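PDB 4GWI: platelet aggregation factor Sm-hPAF from Streptococcus mitis, which binds fucosylated Lewis glycans through the F-type lectin domain described here and, as a cholesterol-dependent cytolysin, probably forms pores in cholesterol-containing host membranes. Local coordinates for residues A[65-71]-A[140-146]; A[29-33]-A[56-60]; A[37-41]-A[73-77]. The protein carries 2 engineered substitutions. All blocks are in the same frame, centred on the assembly; numbering follows the deposited sequence.

The three contacts lie in one F-type lectin domain, a beta sandwich of two antiparallel sheets. Interaction 2 closes first along the chain, joining the loop before strand 56-61 to that strand; interaction 1 then pairs strands 64-74 and 138-145 in the opposing sheet. The centres of interactions 1 and 2 lie about 13 Å apart. Trp57 and Val141 touch between the sheets, and Arg31 and Glu140 share the calcium ion. Interaction 3, whose segments alternate with those of the other two, lies at the far end of strand 64-74. Its centre is about 19 Å from that of interaction 1 and about 14 Å from that of interaction 2. The sandwich core and calcium site thus adjoin the loops that hold fucose.

Interaction 1 of 3, residues A[65-71]-A[140-146]; sequences ENVGKVK and EVEVFRS. With CA (calcium ion), chain F.
With CG turned anti to the carbonyl carbon (chi1 -59°) and the chain straight from there to NE, Arg145 reaches back to Glu65, whose own chain bends at chi2 (-82°) to present its carboxylate. The grip is side-on: NE of Arg145 donates to OE2 of Glu65 at 2.8 Å, almost straight, while NH1 takes OE1. The two flat groups are inclined by 56°, and both oxygens are met from above the carboxylate plane. Arginine suits the place because its remaining nitrogen, NH2, also serves Glu8 and Glu10. One residue further on, OG of Ser146 donates to OD1 of Asn66 at 2.7 Å.

Backbone bonds join the strands further on, with Lys71 and Glu142 exchanging a pair of them. On one face Val70 fits between Val141 and Val143, CG1 of Val70 lying 3.9 Å from CG1 of Val141; branched valines fill this buried side compactly. On the other, the extended chain of Lys69 runs alongside the Phe144 ring, CD to CD2 4.1 Å, and carries its ammonium to Glu114. Beyond, Glu140 gives OE1 to the calcium ion at 2.4 Å.

O of Phe144 accepts from both Gly68 N (3.0 Å) and Lys69 N (3.2 Å), the signature of a classic beta bulge in this antiparallel sheet of the F-type lectin sandwich.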
loop_
_atom_site.group_PDB
_atom_site.type_symbol
_atom_site.label_atom_id
_atom_site.label_comp_id
_atom_site.label_asym_id
_atom_site.label_seq_id
_atom_site.Cartn_x
_atom_site.Cartn_y
_atom_site.Cartn_z
ATOM N N GLU A 65 16.160 1.392 0.342
ATOM C CA GLU A 65 16.082 2.788 0.660
ATOM C C GLU A 65 15.818 2.936 2.163
ATOM O O GLU A 65 15.187 2.066 2.783
ATOM C CB GLU A 65 14.849 3.367 -0.079
ATOM C CG GLU A 65 14.984 3.277 -1.580
ATOM C CD GLU A 65 15.812 4.392 -2.157
ATOM O OE1 GLU A 65 15.825 4.482 -3.421
ATOM O OE2 GLU A 65 16.421 5.183 -1.383
ATOM N N ASN A 66 16.129 4.112 2.713
ATOM C CA ASN A 66 15.809 4.366 4.086
ATOM C C ASN A 66 14.428 5.012 4.193
ATOM O O ASN A 66 14.259 6.196 3.841
ATOM C CB ASN A 66 16.877 5.255 4.720
ATOM C CG ASN A 66 16.808 5.218 6.213
ATOM O OD1 ASN A 66 15.989 5.882 6.790
ATOM N ND2 ASN A 66 17.533 4.267 6.870
ATOM N N VAL A 67 13.468 4.169 4.574
ATOM C CA VAL A 67 12.022 4.554 4.474
ATOM C C VAL A 67 11.610 5.183 5.744
ATOM O O VAL A 67 11.809 4.636 6.898
ATOM C CB VAL A 67 11.199 3.288 4.201
ATOM C CG1 VAL A 67 9.667 3.636 4.241
ATOM C CG2 VAL A 67 11.576 2.688 2.812
ATOM N N GLY A 68 10.967 6.349 5.628
ATOM C CA GLY A 68 10.428 7.001 6.755
ATOM C C GLY A 68 8.892 7.129 6.841
ATOM O O GLY A 68 8.341 7.318 7.949
ATOM N N LYS A 69 8.262 7.055 5.645
ATOM C CA LYS A 69 6.780 7.231 5.645
ATOM C C LYS A 69 6.188 6.451 4.497
ATOM O O LYS A 69 6.751 6.452 3.378
ATOM C CB LYS A 69 6.371 8.738 5.536
ATOM C CG LYS A 69 4.840 8.978 5.588
ATOM C CD LYS A 69 4.680 10.512 5.349
ATOM C CE LYS A 69 3.290 11.036 5.377
ATOM N NZ LYS A 69 3.473 12.523 5.145
ATOM N N VAL A 70 5.093 5.796 4.803
ATOM C CA VAL A 70 4.291 5.130 3.718
ATOM C C VAL A 70 2.869 5.691 3.889
ATOM O O VAL A 70 2.323 5.717 4.960
ATOM C CB VAL A 70 4.236 3.606 3.925
ATOM C CG1 VAL A 70 3.265 2.931 2.874
ATOM C CG2 VAL A 70 5.681 3.038 3.738
ATOM N N LYS A 71 2.291 6.205 2.755
ATOM C CA LYS A 71 0.940 6.803 2.847
ATOM C C LYS A 71 0.004 5.947 1.965
ATOM O O LYS A 71 0.357 5.703 0.828
ATOM C CB LYS A 71 0.978 8.235 2.273
ATOM C CG LYS A 71 -0.284 8.965 2.621
ATOM C CD LYS A 71 -0.005 10.504 2.482
ATOM C CE LYS A 71 -1.376 11.177 2.652
ATOM N NZ LYS A 71 -1.143 12.606 2.220
ATOM N N GLU A 140 -3.790 4.419 -4.033
ATOM C CA GLU A 140 -2.364 4.812 -4.242
ATOM C C GLU A 140 -1.619 4.431 -2.949
ATOM O O GLU A 140 -2.196 4.455 -1.861
ATOM C CB GLU A 140 -2.287 6.379 -4.416
ATOM C CG GLU A 140 -0.921 6.779 -5.032
ATOM C CD GLU A 140 -0.763 6.536 -6.544
ATOM O OE1 GLU A 140 -1.610 5.948 -7.249
ATOM O OE2 GLU A 140 0.342 6.865 -7.051
ATOM N N VAL A 141 -0.339 4.055 -3.173
ATOM C CA VAL A 141 0.581 3.944 -2.005
ATOM C C VAL A 141 1.796 4.798 -2.377
ATOM O O VAL A 141 2.400 4.650 -3.473
ATOM C CB VAL A 141 1.028 2.459 -1.906
ATOM C CG1 VAL A 141 2.096 2.362 -0.791
ATOM C CG2 VAL A 141 -0.156 1.568 -1.512
ATOM N N GLU A 142 2.087 5.724 -1.484
ATOM C CA GLU A 142 3.258 6.634 -1.716
ATOM C C GLU A 142 4.289 6.338 -0.635
ATOM O O GLU A 142 3.915 5.968 0.507
ATOM C CB GLU A 142 2.813 8.113 -1.557
ATOM C CG GLU A 142 1.832 8.465 -2.706
ATOM C CD GLU A 142 1.294 9.883 -2.517
ATOM O OE1 GLU A 142 1.362 10.497 -1.417
ATOM O OE2 GLU A 142 0.729 10.374 -3.562
ATOM N N VAL A 143 5.556 6.422 -1.019
ATOM C CA VAL A 143 6.627 6.035 -0.012
ATOM C C VAL A 143 7.684 7.151 -0.027
ATOM O O VAL A 143 8.047 7.636 -1.116
ATOM C CB VAL A 143 7.297 4.749 -0.485
ATOM C CG1 VAL A 143 8.481 4.380 0.474
ATOM C CG2 VAL A 143 6.260 3.586 -0.526
ATOM N N PHE A 144 8.146 7.548 1.169
ATOM C CA PHE A 144 9.077 8.696 1.263
ATOM C C PHE A 144 10.297 8.310 2.086
ATOM O O PHE A 144 10.106 7.603 3.096
ATOM C CB PHE A 144 8.382 9.841 1.937
ATOM C CG PHE A 144 7.105 10.260 1.185
ATOM C CD1 PHE A 144 7.170 11.152 0.072
ATOM C CD2 PHE A 144 5.875 9.692 1.559
ATOM C CE1 PHE A 144 5.957 11.467 -0.614
ATOM C CE2 PHE A 144 4.653 10.037 0.888
ATOM C CZ PHE A 144 4.753 10.871 -0.224
ATOM N N ARG A 145 11.473 8.763 1.626
ATOM C CA ARG A 145 12.673 8.495 2.450
ATOM C C ARG A 145 12.724 9.339 3.705
ATOM O O ARG A 145 12.232 10.437 3.771
ATOM C CB ARG A 145 13.896 8.806 1.650
ATOM C CG ARG A 145 14.072 8.046 0.391
ATOM C CD ARG A 145 15.378 8.534 -0.326
ATOM N NE ARG A 145 15.604 7.843 -1.571
ATOM C CZ ARG A 145 15.420 8.347 -2.797
ATOM N NH1 ARG A 145 15.627 7.560 -3.889
ATOM N NH2 ARG A 145 14.959 9.614 -2.973
ATOM N N SER A 146 13.359 8.812 4.741
ATOM C CA SER A 146 13.750 9.626 5.925
ATOM C C SER A 146 14.650 10.758 5.484
ATOM O O SER A 146 15.418 10.623 4.585
ATOM C CB SER A 146 14.663 8.751 6.835
ATOM O OG SER A 146 13.950 7.657 7.235
HETATM CA CA CA F . -3.704 5.366 -8.340
#

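Interaction 2 of 3, residues A[29-33]-A[56-60]; sequences ATRAV and WWQVD. Unlike the reference sequence in segment 29-33: Thr30 (reference Ala). With MG (magnesium ion), chain E; CA (calcium ion), chain F.
The indole of Trp57 lies against the short 3-10 turn 29-32, its five-membered ring beside Ala29 and its six-membered ring beside Ala32 and, just after the turn, Val33. CB of Ala32 comes to 3.6 Å from CZ2 of Trp57, obliquely to the ring. CG1 of Val33 meets the same CZ2 at 3.8 Å, but at the edge and near the ring plane, and it also reaches CG2 of Val59 at 4.2 Å. Alanine suits the two positions facing the indole, because a lone methyl lets the turn settle close to so large a ring, while one methyl of Val33, CG1, fills the angle between Trp57 and Val59.

One polar bond helps to fix the rotation of the ring. NE1 of Trp57 donates to O of Ala29 at 2.9 Å, nearly straight at 172°, with the acceptor in the indole plane. That oxygen has a second donor, the backbone N of Ala32 at 3.2 Å, which closes the turn; the two N-H groups reach it from opposite faces of the carbonyl plane. Tryptophan thus brings an apolar surface together with a single N-H that is satisfied inside the protein. The torsion chi1 of 173°, placing CG opposite the backbone N, carries the indole across to the turn.

Each segment also contributes to a metal site: O of Arg31 binds the calcium ion at 2.2 Å, and OD2 of Asp60 binds the magnesium ion, which Gln17 and three waters also ligate. The turn lies in the loop between strands 17-20 and 56-61, while Trp57 is packed further by Ala18 and Gln20 of strand 17-20 and by Leu138 and Val141 of strand 138-145 in the opposing sheet.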
loop_
_atom_site.group_PDB
_atom_site.type_symbol
_atom_site.label_atom_id
_atom_site.label_comp_id
_atom_site.label_asym_id
_atom_site.label_seq_id
_atom_site.Cartn_x
_atom_site.Cartn_y
_atom_site.Cartn_z
ATOM N N ALA A 29 -2.253 -4.002 -10.255
ATOM C CA ALA A 29 -1.477 -3.567 -9.098
ATOM C C ALA A 29 -0.741 -2.245 -9.361
ATOM O O ALA A 29 -0.574 -1.465 -8.427
ATOM C CB ALA A 29 -0.386 -4.627 -8.760
ATOM N N THR A 30 -0.413 -2.007 -10.622
ATOM C CA THR A 30 0.343 -0.756 -10.940
ATOM C C THR A 30 -0.564 0.471 -10.785
ATOM O O THR A 30 -0.025 1.582 -10.684
ATOM C CB THR A 30 0.927 -0.787 -12.335
ATOM O OG1 THR A 30 -0.073 -1.224 -13.274
ATOM C CG2 THR A 30 2.025 -1.763 -12.415
ATOM N N ARG A 31 -1.878 0.286 -10.608
ATOM C CA ARG A 31 -2.722 1.507 -10.356
ATOM C C ARG A 31 -2.439 2.185 -9.054
ATOM O O ARG A 31 -2.808 3.364 -8.816
ATOM C CB ARG A 31 -4.185 1.102 -10.420
ATOM C CG ARG A 31 -4.591 0.736 -11.846
ATOM C CD ARG A 31 -6.032 0.214 -11.792
ATOM N NE ARG A 31 -6.425 -0.098 -13.210
ATOM C CZ ARG A 31 -7.711 -0.347 -13.525
ATOM N NH1 ARG A 31 -8.042 -0.541 -14.850
ATOM N NH2 ARG A 31 -8.677 -0.425 -12.584
ATOM N N ALA A 32 -1.783 1.503 -8.075
ATOM C CA ALA A 32 -1.498 2.172 -6.808
ATOM C C ALA A 32 -0.160 2.921 -6.827
ATOM O O ALA A 32 0.150 3.581 -5.852
ATOM C CB ALA A 32 -1.476 1.083 -5.623
ATOM N N VAL A 33 0.548 2.820 -7.962
ATOM C CA VAL A 33 1.792 3.628 -8.086
ATOM C C VAL A 33 1.810 4.431 -9.407
ATOM O O VAL A 33 2.868 4.801 -9.941
ATOM C CB VAL A 33 3.093 2.748 -7.937
ATOM C CG1 VAL A 33 3.156 2.262 -6.463
ATOM C CG2 VAL A 33 3.091 1.620 -8.975
ATOM N N TRP A 56 -2.905 -9.409 -0.644
ATOM C CA TRP A 56 -1.792 -8.490 -0.393
ATOM C C TRP A 56 -1.417 -7.748 -1.708
ATOM O O TRP A 56 -1.757 -8.185 -2.798
ATOM C CB TRP A 56 -0.535 -9.226 0.230
ATOM C CG TRP A 56 -0.004 -10.355 -0.658
ATOM C CD1 TRP A 56 -0.344 -11.737 -0.569
ATOM C CD2 TRP A 56 0.788 -10.245 -1.873
ATOM N NE1 TRP A 56 0.301 -12.451 -1.570
ATOM C CE2 TRP A 56 0.988 -11.614 -2.392
ATOM C CE3 TRP A 56 1.478 -9.184 -2.509
ATOM C CZ2 TRP A 56 1.693 -11.866 -3.602
ATOM C CZ3 TRP A 56 2.185 -9.443 -3.687
ATOM C CH2 TRP A 56 2.290 -10.770 -4.233
ATOM N N TRP A 57 -0.667 -6.662 -1.506
ATOM C CA TRP A 57 -0.138 -5.854 -2.641
ATOM C C TRP A 57 1.265 -5.454 -2.235
ATOM O O TRP A 57 1.553 -5.258 -1.024
ATOM C CB TRP A 57 -1.073 -4.622 -2.723
ATOM C CG TRP A 57 -0.542 -3.615 -3.728
ATOM C CD1 TRP A 57 -0.941 -3.489 -5.113
ATOM C CD2 TRP A 57 0.427 -2.570 -3.488
ATOM N NE1 TRP A 57 -0.203 -2.426 -5.708
ATOM C CE2 TRP A 57 0.583 -1.870 -4.764
ATOM C CE3 TRP A 57 1.162 -2.152 -2.353
ATOM C CZ2 TRP A 57 1.501 -0.841 -4.923
ATOM C CZ3 TRP A 57 2.078 -1.107 -2.502
ATOM C CH2 TRP A 57 2.179 -0.422 -3.760
ATOM N N GLN A 58 2.195 -5.316 -3.199
ATOM C CA GLN A 58 3.584 -4.991 -2.871
ATOM C C GLN A 58 4.156 -4.075 -3.943
ATOM O O GLN A 58 3.794 -4.206 -5.139
ATOM C CB GLN A 58 4.374 -6.305 -2.881
ATOM C CG GLN A 58 5.868 -6.085 -2.582
ATOM C CD GLN A 58 6.489 -7.470 -2.543
ATOM O OE1 GLN A 58 6.915 -7.983 -3.584
ATOM N NE2 GLN A 58 6.415 -8.054 -1.378
ATOM N N VAL A 59 5.040 -3.147 -3.525
ATOM C CA VAL A 59 5.856 -2.436 -4.529
ATOM C C VAL A 59 7.340 -2.762 -4.229
ATOM O O VAL A 59 7.784 -2.841 -3.065
ATOM C CB VAL A 59 5.578 -0.934 -4.455
ATOM C CG1 VAL A 59 5.756 -0.365 -3.012
ATOM C CG2 VAL A 59 6.443 -0.164 -5.557
ATOM N N ASP A 60 8.076 -2.938 -5.335
ATOM C CA ASP A 60 9.587 -3.123 -5.296
ATOM C C ASP A 60 10.170 -1.772 -5.547
ATOM O O ASP A 60 10.068 -1.226 -6.707
ATOM C CB ASP A 60 9.946 -4.141 -6.355
ATOM C CG ASP A 60 11.416 -4.419 -6.390
ATOM O OD1 ASP A 60 12.142 -3.760 -5.673
ATOM O OD2 ASP A 60 11.758 -5.264 -7.251
HETATM MG MG MG E . 11.151 -7.030 -8.376
HETATM CA CA CA F . -3.704 5.366 -8.340
HETATM O O HOH W 1 12.362 -8.402 -7.081
HETATM O O HOH W 2 9.586 -7.502 -7.487
HETATM O O HOH W 3 10.953 -8.705 -9.719
#

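Interaction 3 of 3, residues A[37-41]-A[73-77]; sequences VDSDY and YNRGD. With FUC (alpha-L-fucopyranose), chain B.
Apolar contact is concentrated where Val37 sits on Tyr73: its CG1 lies 3.7 Å from the ring centroid of Tyr73 and nearly on the ring normal, a CH-pi contact over the face. A compact branched side chain can place a methyl there, while the tyrosine hydroxyl bonds to Glu142.

Two hydrogen bonds cross between the segments. Gly76 N donates to Ser39 O at 2.8 Å, and the missing side chain at Gly76 leaves space for Ser39 OG. Tyr41 N donates to OD2 of Asp77, also at 2.8 Å, coming from above the carboxylate plane. Within the loop, Asp38 OD2 accepts from Asp40 N, an Asx turn.

The ionic part centres on Arg75, whose side chain is fully extended (chi1 -177°). It holds Asp77 side-on, NE to OD2 at 2.9 Å and NH2 to OD1 at 3.0 Å, while CB and CG of Tyr41 cover one guanidinium face.

Sugar binding uses the same flat group: NH1 of Arg75 donates to O4 of fucose at 2.9 Å and NH2 to O5 at 2.8 Å. C6 of the fucose rests over a face of the Tyr41 ring, with His48 and Arg83 also bonding the sugar. Asp77, second shell to this fucose while itself touching a second fucose of the glycan, thus probably orients the arginine and offsets its charge, leaving the guanidinium aimed at the sugar's oxygens.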
loop_
_atom_site.group_PDB
_atom_site.type_symbol
_atom_site.label_atom_id
_atom_site.label_comp_id
_atom_site.label_asym_id
_atom_site.label_seq_id
_atom_site.Cartn_x
_atom_site.Cartn_y
_atom_site.Cartn_z
ATOM N N VAL A 37 -4.111 9.702 -7.052
ATOM C CA VAL A 37 -4.801 9.264 -5.831
ATOM C C VAL A 37 -6.340 9.178 -5.931
ATOM O O VAL A 37 -7.003 8.909 -4.950
ATOM C CB VAL A 37 -4.420 10.105 -4.602
ATOM C CG1 VAL A 37 -2.894 10.093 -4.437
ATOM C CG2 VAL A 37 -4.951 11.604 -4.774
ATOM N N ASP A 38 -6.865 9.488 -7.137
ATOM C CA ASP A 38 -8.348 9.406 -7.324
ATOM C C ASP A 38 -8.900 8.090 -6.834
ATOM O O ASP A 38 -8.469 7.036 -7.319
ATOM C CB ASP A 38 -8.666 9.610 -8.834
ATOM C CG ASP A 38 -10.139 9.825 -9.083
ATOM O OD1 ASP A 38 -10.437 10.525 -10.112
ATOM O OD2 ASP A 38 -10.998 9.306 -8.376
ATOM N N SER A 39 -9.806 8.170 -5.848
ATOM C CA SER A 39 -10.258 6.984 -5.177
ATOM C C SER A 39 -11.501 6.297 -5.721
ATOM O O SER A 39 -12.001 5.306 -5.168
ATOM C CB SER A 39 -10.404 7.302 -3.699
ATOM O OG SER A 39 -11.533 8.189 -3.550
ATOM N N ASP A 40 -11.994 6.840 -6.848
ATOM C CA ASP A 40 -13.217 6.266 -7.422
ATOM C C ASP A 40 -12.805 5.166 -8.383
ATOM O O ASP A 40 -12.113 5.385 -9.377
ATOM C CB ASP A 40 -13.938 7.387 -8.230
ATOM C CG ASP A 40 -15.303 6.932 -8.785
ATOM O OD1 ASP A 40 -16.271 7.845 -8.774
ATOM O OD2 ASP A 40 -15.457 5.812 -9.202
ATOM N N TYR A 41 -13.263 3.929 -8.075
ATOM C CA TYR A 41 -12.839 2.758 -8.883
ATOM C C TYR A 41 -13.104 2.946 -10.377
ATOM O O TYR A 41 -12.400 2.490 -11.226
ATOM C CB TYR A 41 -13.586 1.477 -8.372
ATOM C CG TYR A 41 -12.897 0.252 -8.925
ATOM C CD1 TYR A 41 -13.298 -0.395 -10.058
ATOM C CD2 TYR A 41 -11.761 -0.210 -8.277
ATOM C CE1 TYR A 41 -12.593 -1.505 -10.596
ATOM C CE2 TYR A 41 -10.998 -1.266 -8.783
ATOM C CZ TYR A 41 -11.402 -1.909 -9.933
ATOM O OH TYR A 41 -10.683 -2.952 -10.454
ATOM N N TYR A 73 -3.768 5.416 0.337
ATOM C CA TYR A 73 -5.033 6.117 -0.035
ATOM C C TYR A 73 -6.036 5.075 -0.362
ATOM O O TYR A 73 -5.801 4.214 -1.237
ATOM C CB TYR A 73 -4.797 6.993 -1.261
ATOM C CG TYR A 73 -3.816 8.129 -1.060
ATOM C CD1 TYR A 73 -4.313 9.427 -0.952
ATOM C CD2 TYR A 73 -2.421 7.911 -0.975
ATOM C CE1 TYR A 73 -3.422 10.470 -0.790
ATOM C CE2 TYR A 73 -1.528 8.970 -0.787
ATOM C CZ TYR A 73 -2.071 10.237 -0.699
ATOM O OH TYR A 73 -1.214 11.300 -0.597
ATOM N N ASN A 74 -7.151 5.081 0.366
ATOM C CA ASN A 74 -8.165 4.044 0.254
ATOM C C ASN A 74 -9.073 4.227 -0.955
ATOM O O ASN A 74 -9.163 5.335 -1.470
ATOM C CB ASN A 74 -9.024 4.030 1.561
ATOM C CG ASN A 74 -9.718 2.716 1.787
ATOM O OD1 ASN A 74 -9.628 1.757 1.016
ATOM N ND2 ASN A 74 -10.524 2.692 2.876
ATOM N N ARG A 75 -9.743 3.141 -1.367
ATOM C CA ARG A 75 -10.879 3.306 -2.308
ATOM C C ARG A 75 -11.969 4.127 -1.632
ATOM O O ARG A 75 -12.213 3.959 -0.437
ATOM C CB ARG A 75 -11.359 1.921 -2.640
ATOM C CG ARG A 75 -12.490 1.996 -3.675
ATOM C CD ARG A 75 -12.946 0.586 -4.026
ATOM N NE ARG A 75 -14.104 0.682 -4.959
ATOM C CZ ARG A 75 -14.763 -0.371 -5.470
ATOM N NH1 ARG A 75 -14.396 -1.658 -5.214
ATOM N NH2 ARG A 75 -15.807 -0.096 -6.306
ATOM N N GLY A 76 -12.632 4.925 -2.463
ATOM C CA GLY A 76 -13.681 5.881 -1.908
ATOM C C GLY A 76 -15.115 5.663 -2.366
ATOM O O GLY A 76 -16.016 6.184 -1.736
ATOM N N ASP A 77 -15.335 4.969 -3.459
ATOM C CA ASP A 77 -16.698 4.845 -4.020
ATOM C C ASP A 77 -17.318 3.540 -3.533
ATOM O O ASP A 77 -16.624 2.622 -2.989
ATOM C CB ASP A 77 -16.684 4.820 -5.567
ATOM C CG ASP A 77 -16.049 3.528 -6.117
ATOM O OD1 ASP A 77 -16.748 2.682 -6.788
ATOM O OD2 ASP A 77 -14.823 3.330 -5.805
HETATM C C1 FUC B . -18.422 -2.455 -6.476
HETATM C C2 FUC B . -18.259 -3.537 -5.425
HETATM C C3 FUC B . -17.845 -4.836 -6.046
HETATM C C4 FUC B . -16.539 -4.610 -6.778
HETATM C C5 FUC B . -16.790 -3.520 -7.798
HETATM C C6 FUC B . -15.560 -3.226 -8.626
HETATM O O2 FUC B . -19.493 -3.707 -4.748
HETATM O O3 FUC B . -17.688 -5.768 -5.055
HETATM O O4 FUC B . -15.560 -4.245 -5.844
HETATM O O5 FUC B . -17.219 -2.340 -7.186
#